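Local coordinates for sensor protein (Geobacter sulfurreducens PCA, PDB 2R78) that is probably a sensor histidine kinase that phosphorylates itself on histidine with ATP, represented here by a PAS domain of its sensory part, at residues B[20-25]-B[36-40]. Numbering follows the deposited sequence.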
# COMPACT_ATOMS: atom_id res chain seq x y z
N ALA B 20 -3.42 0.27 4.84
CA ALA B 20 -3.50 -0.42 3.55
C ALA B 20 -4.55 -1.53 3.67
O ALA B 20 -4.67 -2.15 4.71
CB ALA B 20 -2.11 -0.97 3.16
N ILE B 21 -5.35 -1.73 2.62
CA ILE B 21 -6.28 -2.89 2.59
C ILE B 21 -5.49 -4.16 2.19
O ILE B 21 -5.74 -5.27 2.69
CB ILE B 21 -7.44 -2.65 1.60
CG1 ILE B 21 -8.30 -1.47 2.05
CG2 ILE B 21 -8.31 -3.90 1.48
CD1 ILE B 21 -7.89 -0.18 1.44
N ASP B 22 -4.51 -3.99 1.32
CA ASP B 22 -3.59 -5.07 1.01
C ASP B 22 -2.69 -5.40 2.21
O ASP B 22 -2.38 -4.54 3.05
CB ASP B 22 -2.71 -4.75 -0.17
CG ASP B 22 -3.46 -4.82 -1.49
OD1 ASP B 22 -4.57 -5.42 -1.59
OD2 ASP B 22 -2.88 -4.30 -2.45
N GLY B 23 -2.28 -6.66 2.27
CA GLY B 23 -1.31 -7.09 3.25
C GLY B 23 0.07 -6.55 2.94
O GLY B 23 0.48 -6.48 1.79
N ILE B 24 0.80 -6.15 3.99
CA ILE B 24 2.19 -5.70 3.81
C ILE B 24 3.02 -6.38 4.89
O ILE B 24 2.62 -6.43 6.05
CB ILE B 24 2.34 -4.14 3.92
CG1 ILE B 24 1.41 -3.41 2.95
CG2 ILE B 24 3.80 -3.74 3.71
CD1 ILE B 24 1.32 -1.89 3.18
N PHE B 25 4.15 -6.94 4.49
CA PHE B 25 5.05 -7.57 5.42
C PHE B 25 6.49 -7.13 5.14
O PHE B 25 6.82 -6.72 4.02
CB PHE B 25 4.89 -9.11 5.44
CG PHE B 25 5.17 -9.81 4.13
CD1 PHE B 25 6.45 -10.26 3.82
CD2 PHE B 25 4.14 -10.06 3.22
CE1 PHE B 25 6.69 -10.94 2.61
CE2 PHE B 25 4.39 -10.74 2.02
CZ PHE B 25 5.66 -11.15 1.72
N VAL B 36 4.45 -6.97 10.17
CA VAL B 36 3.26 -7.34 9.41
C VAL B 36 2.15 -6.37 9.74
O VAL B 36 1.98 -5.96 10.89
CB VAL B 36 2.73 -8.79 9.69
CG1 VAL B 36 3.70 -9.79 9.12
CG2 VAL B 36 2.46 -8.98 11.19
N ASN B 37 1.39 -5.99 8.72
CA ASN B 37 0.40 -4.94 8.94
C ASN B 37 -0.94 -5.47 9.43
O ASN B 37 -1.20 -6.69 9.42
CB ASN B 37 0.28 -4.02 7.73
CG ASN B 37 -0.53 -4.59 6.63
OD1 ASN B 37 -0.71 -5.82 6.51
ND2 ASN B 37 -0.99 -3.72 5.76
N PRO B 38 -1.81 -4.58 9.88
CA PRO B 38 -3.08 -5.10 10.37
C PRO B 38 -3.87 -5.94 9.35
O PRO B 38 -4.54 -6.92 9.74
CB PRO B 38 -3.85 -3.84 10.75
CG PRO B 38 -2.79 -2.87 11.12
CD PRO B 38 -1.68 -3.13 10.12
N ALA B 39 -3.82 -5.55 8.07
CA ALA B 39 -4.57 -6.26 7.03
C ALA B 39 -4.16 -7.73 6.96
O ALA B 39 -5.04 -8.58 6.82
CB ALA B 39 -4.42 -5.60 5.68
N ILE B 40 -2.86 -8.02 7.06
CA ILE B 40 -2.41 -9.43 7.05
C ILE B 40 -2.87 -10.19 8.27
O ILE B 40 -3.34 -11.34 8.17
CB ILE B 40 -0.89 -9.58 6.99
CG1 ILE B 40 -0.43 -9.28 5.58
CG2 ILE B 40 -0.48 -11.06 7.38
CD1 ILE B 40 0.90 -9.92 5.16
O HOH W 1 -3.83 -2.59 7.36
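The side chain of Asn-37 lies across the backbone of residues 22-24 and crosses that of Ile-24 at about a right angle. Ile-24 CG1 packs 3.7 Å from Asn-37 ND2. The amide binds through both ends. Asn-37 ND2 donates to Asp-22 O at 3.2 Å, almost straight (171°) and in the amide plane. Asn-37 OD1 accepts from Ile-24 N at 3.0 Å and from Ile-40 N at 3.1 Å. These two donors reach it from opposite faces of the amide plane. The bond from Ile-40 N makes Asn-37 the N-cap of helix 38-44. With chi1 at 79°, CG sits between the backbone N and the carbonyl carbon, which lets OD1 turn back to the helix start. ND2 has a further acceptor in Phe-17 O, so four bonds hold the buried amide. In the main chain, Asn-37 N donates to Ile-24 O at 3.0 Å. Beside the amide, Ile-40 CG1 presses on Gly-23 CA at 3.3 Å, tighter than usual, where Gly-23 has no side chain in the way. Ile-40 CD1 meets the edge of the Phe-25 ring. Phe-25 and Val-36 form an antiparallel non-hydrogen-bonded pair. The contact thus joins strands 23-27 and 33-36 of the PAS sheet to helix 38-44, with helix 48-51 against Val-36 and Ile-40 and strand 109-115 along the other edge of strand 23-27.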